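Local coordinates for DNA polymerase III subunit beta (Helicobacter pylori 26695, PDB 4S3I), which encircles DNA as a sliding clamp, tethering DNA polymerases and other proteins to it and making them processive, at residues F339-N344 with F350-S355; S355-Q360 with K366-M371. One frame throughout, in Å; residues are numbered along the deposited sequence.

Interaction 1 of 2, residues F339-N344 with F350-S355; sequences FVLRCN and FLIQES
Strands 338-343 and 350-354 pair here as an antiparallel beta hairpin in the C-terminal clamp domain, with Val-340 opposite Gln-353 and Arg-342 opposite Leu-351 as the hydrogen-bonded pairs. Four backbone bonds join them, among them Val-340 N to Gln-353 O at 2.9 Å and Arg-342 N to Leu-351 O, also 2.9 Å. The hairpin's apolar face turns to helix 324-332. There Leu-341 CD1 meets Phe-350 CD1 at 3.4 Å and Ile-352 CG1 at 4.1 Å, while Phe-327 and Ala-330 of the helix touch Ile-352. On the reverse face the Arg-342 side chain runs beside Leu-351, then its guanidinium turns to Gln-353. NE and NH2 both converge on one oxygen, Gln-353 OE1, each 2.6 Å from it. In Gln-353, chi1 of 70° and an extended chain carry OE1 across to the guanidinium, where it lies in that group's plane, although the two flat groups stand 82° apart. NH2 lies in the amide's carbonyl plane; NE sits 44° above it. Val-340 CG1 packs over one guanidinium face. NH1 bonds Ser-258 OG and Gln-353 NE2 bonds Ser-368 OG, continuing the polar row onto both flanking strands. Doubly gripped, OE1 is left little choice of position, and the positive charge of Arg-342 probably polarises the Gln-353 amide.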
loop_
_atom_site.group_PDB
_atom_site.type_symbol
_atom_site.label_atom_id
_atom_site.label_comp_id
_atom_site.label_asym_id
_atom_site.label_seq_id
_atom_site.Cartn_x
_atom_site.Cartn_y
_atom_site.Cartn_z
ATOM N N PHE A 339 -27.139 -16.735 3.642
ATOM C CA PHE A 339 -27.857 -15.669 2.984
ATOM C C PHE A 339 -29.052 -16.238 2.234
ATOM O O PHE A 339 -29.131 -17.445 1.966
ATOM C CB PHE A 339 -26.954 -14.858 2.031
ATOM C CG PHE A 339 -26.543 -15.598 0.770
ATOM C CD1 PHE A 339 -25.466 -16.486 0.789
ATOM C CD2 PHE A 339 -27.200 -15.369 -0.436
ATOM C CE1 PHE A 339 -25.072 -17.166 -0.369
ATOM C CE2 PHE A 339 -26.815 -16.032 -1.595
ATOM C CZ PHE A 339 -25.735 -16.940 -1.565
ATOM N N VAL A 340 -29.982 -15.359 1.900
ATOM C CA VAL A 340 -31.128 -15.750 1.116
ATOM C C VAL A 340 -31.047 -15.091 -0.231
ATOM O O VAL A 340 -30.854 -13.868 -0.338
ATOM C CB VAL A 340 -32.435 -15.393 1.820
ATOM C CG1 VAL A 340 -33.624 -15.706 0.911
ATOM C CG2 VAL A 340 -32.532 -16.149 3.134
ATOM N N LEU A 341 -31.170 -15.911 -1.263
ATOM C CA LEU A 341 -31.200 -15.426 -2.628
ATOM C C LEU A 341 -32.642 -15.537 -3.111
ATOM O O LEU A 341 -33.181 -16.647 -3.195
ATOM C CB LEU A 341 -30.286 -16.294 -3.500
ATOM C CG LEU A 341 -30.406 -16.080 -5.005
ATOM C CD1 LEU A 341 -29.928 -14.699 -5.351
ATOM C CD2 LEU A 341 -29.590 -17.128 -5.778
ATOM N N ARG A 342 -33.277 -14.406 -3.408
ATOM C CA ARG A 342 -34.663 -14.413 -3.881
ATOM C C ARG A 342 -34.731 -14.077 -5.362
ATOM O O ARG A 342 -34.205 -13.052 -5.807
ATOM C CB ARG A 342 -35.531 -13.420 -3.090
ATOM C CG ARG A 342 -35.477 -13.574 -1.589
ATOM C CD ARG A 342 -36.604 -12.789 -0.910
ATOM N NE ARG A 342 -36.377 -12.671 0.530
ATOM C CZ ARG A 342 -36.689 -13.614 1.419
ATOM N NH1 ARG A 342 -37.257 -14.749 1.021
ATOM N NH2 ARG A 342 -36.435 -13.424 2.709
ATOM N N CYS A 343 -35.406 -14.929 -6.128
ATOM C CA CYS A 343 -35.421 -14.798 -7.585
ATOM C C CYS A 343 -36.819 -14.948 -8.168
ATOM O O CYS A 343 -37.692 -15.598 -7.581
ATOM C CB CYS A 343 -34.567 -15.894 -8.226
ATOM S SG CYS A 343 -32.819 -15.951 -7.766
ATOM N N ASN A 344 -37.006 -14.360 -9.342
ATOM C CA ASN A 344 -38.134 -14.686 -10.197
ATOM C C ASN A 344 -37.555 -15.313 -11.457
ATOM O O ASN A 344 -36.825 -16.295 -11.374
ATOM C CB ASN A 344 -38.963 -13.435 -10.499
ATOM C CG ASN A 344 -39.672 -12.913 -9.275
ATOM O OD1 ASN A 344 -40.368 -13.665 -8.587
ATOM N ND2 ASN A 344 -39.472 -11.635 -8.966
ATOM N N PHE A 350 -32.792 -9.887 -9.016
ATOM C CA PHE A 350 -32.869 -10.766 -7.862
ATOM C C PHE A 350 -32.298 -10.094 -6.628
ATOM O O PHE A 350 -31.559 -9.114 -6.728
ATOM C CB PHE A 350 -32.137 -12.083 -8.124
ATOM C CG PHE A 350 -30.670 -11.920 -8.428
ATOM C CD1 PHE A 350 -29.714 -12.002 -7.417
ATOM C CD2 PHE A 350 -30.246 -11.708 -9.730
ATOM C CE1 PHE A 350 -28.345 -11.877 -7.713
ATOM C CE2 PHE A 350 -28.892 -11.576 -10.035
ATOM C CZ PHE A 350 -27.943 -11.660 -9.023
ATOM N N LEU A 351 -32.616 -10.650 -5.467
ATOM C CA LEU A 351 -32.321 -9.998 -4.205
ATOM C C LEU A 351 -31.384 -10.859 -3.384
ATOM O O LEU A 351 -31.522 -12.085 -3.356
ATOM C CB LEU A 351 -33.627 -9.760 -3.426
ATOM C CG LEU A 351 -33.568 -8.849 -2.191
ATOM C CD1 LEU A 351 -33.468 -7.394 -2.628
ATOM C CD2 LEU A 351 -34.756 -9.051 -1.257
ATOM N N ILE A 352 -30.430 -10.219 -2.712
ATOM C CA ILE A 352 -29.574 -10.909 -1.745
ATOM C C ILE A 352 -29.753 -10.243 -0.397
ATOM O O ILE A 352 -29.673 -9.022 -0.299
ATOM C CB ILE A 352 -28.084 -10.866 -2.185
ATOM C CG1 ILE A 352 -27.869 -11.783 -3.393
ATOM C CG2 ILE A 352 -27.150 -11.290 -1.044
ATOM C CD1 ILE A 352 -26.507 -11.637 -4.044
ATOM N N GLN A 353 -30.019 -11.028 0.644
ATOM C CA GLN A 353 -30.191 -10.449 1.971
ATOM C C GLN A 353 -29.808 -11.445 3.051
ATOM O O GLN A 353 -29.578 -12.626 2.755
ATOM C CB GLN A 353 -31.625 -9.927 2.165
ATOM C CG GLN A 353 -32.681 -11.001 2.261
ATOM C CD GLN A 353 -34.105 -10.439 2.244
ATOM O OE1 GLN A 353 -35.071 -11.195 2.293
ATOM N NE2 GLN A 353 -34.232 -9.111 2.171
ATOM N N GLU A 354 -29.718 -10.974 4.291
ATOM C CA GLU A 354 -29.329 -11.843 5.381
ATOM C C GLU A 354 -30.392 -12.910 5.575
ATOM O O GLU A 354 -31.560 -12.728 5.214
ATOM C CB GLU A 354 -29.156 -11.058 6.698
ATOM C CG GLU A 354 -28.060 -10.002 6.684
ATOM C CD GLU A 354 -27.705 -9.479 8.077
ATOM O OE1 GLU A 354 -28.382 -9.850 9.062
ATOM O OE2 GLU A 354 -26.730 -8.705 8.192
ATOM N N SER A 355 -29.984 -14.026 6.159
ATOM C CA SER A 355 -30.935 -14.990 6.667
ATOM C C SER A 355 -31.623 -14.278 7.833
ATOM O O SER A 355 -30.972 -13.500 8.554
ATOM C CB SER A 355 -30.183 -16.239 7.144
ATOM O OG SER A 355 -31.067 -17.239 7.596
#

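Interaction 2 of 2, residues S355-Q360 with K366-M371; sequences SLDEKQ and KISTLM
Lys-366 drives its ammonium group into a type I beta turn, Leu-356 to Lys-359, in the loop that leads from strand 350-354 to strand 368-371. NZ gives hydrogen bonds to two backbone carbonyls of that turn: Lys-359 O at 2.6 Å and Leu-356 O at 3.0 Å. It approaches Lys-359 O from above the carbonyl plane, 36° out of it. Leu-356 O is shared, because it also accepts the turn's own bond from Lys-359 N at 2.9 Å; the two nitrogens come to it from opposite faces of its carbonyl plane. Water 1 takes a further bond from NZ at 3.1 Å and probably donates to Ser-355 O, which would extend the grip to the residue before the turn.

What brings the ammonium here is an extended lysine chain: CG stands beside the backbone N (chi1 -53°), and the methylenes then run straight past Asp-357, whose side chain slides by in the opposite direction. The two charges therefore do not meet, Asp-357 OD1 lying 6.0 Å from Lys-366 NZ, though some attraction across that gap is likely. Instead the carboxylate works through water. OD1 accepts from water 2 at 2.7 Å, which also donates to Ile-367 O, and has water 3 at 3.0 Å. Further out, Thr-183 OG1 on strand 179-185 bonds Lys-366 O. The wet side of the contact thus sits at the start of strand 368-371, an inner strand held between 179-185 and 350-354. There water 3 lies within hydrogen-bonding distance of Lys-366 O and of Ser-368 OG, the hydroxyl already bonded to Gln-353, with 2.7 Å between the water and Ser-368 OG.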
loop_
_atom_site.group_PDB
_atom_site.type_symbol
_atom_site.label_atom_id
_atom_site.label_comp_id
_atom_site.label_asym_id
_atom_site.label_seq_id
_atom_site.Cartn_x
_atom_site.Cartn_y
_atom_site.Cartn_z
ATOM N N SER A 355 -29.984 -14.026 6.159
ATOM C CA SER A 355 -30.935 -14.990 6.667
ATOM C C SER A 355 -31.623 -14.278 7.833
ATOM O O SER A 355 -30.972 -13.500 8.554
ATOM C CB SER A 355 -30.183 -16.239 7.144
ATOM O OG SER A 355 -31.067 -17.239 7.596
ATOM N N LEU A 356 -32.919 -14.526 8.026
ATOM C CA LEU A 356 -33.680 -13.877 9.108
ATOM C C LEU A 356 -33.599 -12.339 9.053
ATOM O O LEU A 356 -33.498 -11.692 10.102
ATOM C CB LEU A 356 -33.193 -14.332 10.494
ATOM C CG LEU A 356 -33.101 -15.817 10.842
ATOM C CD1 LEU A 356 -32.720 -15.981 12.312
ATOM C CD2 LEU A 356 -34.402 -16.532 10.547
ATOM N N ASP A 357 -33.620 -11.766 7.847
ATOM C CA ASP A 357 -33.582 -10.310 7.676
ATOM C C ASP A 357 -34.725 -9.657 8.442
ATOM O O ASP A 357 -34.584 -8.548 8.964
ATOM C CB ASP A 357 -33.682 -9.923 6.198
ATOM C CG ASP A 357 -33.891 -8.414 5.998
ATOM O OD1 ASP A 357 -32.884 -7.675 5.958
ATOM O OD2 ASP A 357 -35.057 -7.961 5.886
ATOM N N GLU A 358 -35.854 -10.360 8.513
ATOM C CA GLU A 358 -37.054 -9.837 9.159
ATOM C C GLU A 358 -36.893 -9.720 10.673
ATOM O O GLU A 358 -37.661 -9.012 11.338
ATOM C CB GLU A 358 -38.271 -10.713 8.826
ATOM C CG GLU A 358 -38.316 -12.047 9.581
ATOM C CD GLU A 358 -37.434 -13.125 8.956
ATOM O OE1 GLU A 358 -36.933 -12.919 7.826
ATOM O OE2 GLU A 358 -37.245 -14.183 9.595
ATOM N N LYS A 359 -35.901 -10.412 11.225
ATOM C CA LYS A 359 -35.705 -10.388 12.672
ATOM C C LYS A 359 -35.150 -9.042 13.151
ATOM O O LYS A 359 -34.258 -8.461 12.528
ATOM C CB LYS A 359 -34.806 -11.538 13.131
ATOM C CG LYS A 359 -34.578 -11.568 14.636
ATOM C CD LYS A 359 -33.701 -12.742 15.024
ATOM C CE LYS A 359 -33.621 -12.885 16.536
ATOM N NZ LYS A 359 -33.114 -14.237 16.923
ATOM N N GLN A 360 -35.692 -8.552 14.258
ATOM C CA GLN A 360 -35.313 -7.246 14.793
ATOM C C GLN A 360 -33.876 -7.216 15.323
ATOM O O GLN A 360 -33.450 -8.116 16.053
ATOM C CB GLN A 360 -36.290 -6.823 15.899
ATOM C CG GLN A 360 -37.755 -6.821 15.466
ATOM C CD GLN A 360 -38.654 -6.065 16.432
ATOM O OE1 GLN A 360 -38.305 -4.982 16.907
ATOM N NE2 GLN A 360 -39.819 -6.636 16.728
ATOM N N LYS A 366 -29.245 -4.214 8.669
ATOM C CA LYS A 366 -29.297 -5.346 7.740
ATOM C C LYS A 366 -29.574 -4.856 6.333
ATOM O O LYS A 366 -30.655 -4.349 6.034
ATOM C CB LYS A 366 -30.338 -6.377 8.170
ATOM C CG LYS A 366 -30.170 -6.853 9.605
ATOM C CD LYS A 366 -31.075 -8.040 9.882
ATOM C CE LYS A 366 -31.019 -8.446 11.345
ATOM N NZ LYS A 366 -32.026 -9.528 11.593
ATOM N N ILE A 367 -28.576 -5.011 5.475
ATOM C CA ILE A 367 -28.613 -4.479 4.123
ATOM C C ILE A 367 -29.071 -5.582 3.171
ATOM O O ILE A 367 -28.650 -6.732 3.304
ATOM C CB ILE A 367 -27.203 -3.974 3.685
ATOM C CG1 ILE A 367 -26.963 -2.530 4.145
ATOM C CG2 ILE A 367 -27.054 -4.005 2.169
ATOM C CD1 ILE A 367 -27.205 -2.266 5.608
ATOM N N SER A 368 -29.939 -5.228 2.226
ATOM C CA SER A 368 -30.381 -6.136 1.179
ATOM C C SER A 368 -29.906 -5.525 -0.116
ATOM O O SER A 368 -29.882 -4.297 -0.239
ATOM C CB SER A 368 -31.919 -6.234 1.170
ATOM O OG SER A 368 -32.401 -6.735 2.399
ATOM N N THR A 369 -29.524 -6.357 -1.080
ATOM C CA THR A 369 -29.108 -5.840 -2.373
ATOM C C THR A 369 -29.930 -6.443 -3.509
ATOM O O THR A 369 -30.078 -7.673 -3.614
ATOM C CB THR A 369 -27.612 -6.090 -2.641
ATOM O OG1 THR A 369 -26.816 -5.530 -1.585
ATOM C CG2 THR A 369 -27.207 -5.459 -3.974
ATOM N N LEU A 370 -30.464 -5.573 -4.356
ATOM C CA LEU A 370 -31.201 -5.995 -5.539
ATOM C C LEU A 370 -30.297 -5.808 -6.755
ATOM O O LEU A 370 -29.715 -4.738 -6.933
ATOM C CB LEU A 370 -32.479 -5.165 -5.687
ATOM C CG LEU A 370 -33.307 -5.506 -6.928
ATOM C CD1 LEU A 370 -34.090 -6.799 -6.716
ATOM C CD2 LEU A 370 -34.236 -4.361 -7.323
ATOM N N MET A 371 -30.175 -6.845 -7.584
ATOM C CA MET A 371 -29.232 -6.839 -8.709
ATOM C C MET A 371 -29.877 -7.282 -10.012
ATOM O O MET A 371 -30.723 -8.173 -10.011
ATOM C CB MET A 371 -28.069 -7.792 -8.422
ATOM C CG MET A 371 -26.948 -7.203 -7.618
ATOM S SD MET A 371 -25.962 -8.524 -6.903
ATOM C CE MET A 371 -25.447 -9.404 -8.377
HETATM O O HOH W 1 -30.372 -11.606 10.088
HETATM O O HOH W 2 -30.460 -8.289 4.854
HETATM O O HOH W 3 -32.476 -5.129 4.506
#

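Following the chain from the N terminus, interaction 1 comes first: strand 338-343 runs out, a six-residue connection, 344-349, turns the chain round, and 350-355 closes the hairpin. Interaction 2 opens at Ser-355, the residue both share, and closes the next loop when 366-371 returns. The two are therefore in series, neither nested nor crossed. Strand 350-354 is the common element, since strand 368-371 pairs with its other edge, probably through Ile-352 N to Thr-369 O and Met-371 N to Phe-350 O. Together they carry the sheet from strand 257-262 across to strand 179-185, joining the C-terminal domain to the central one.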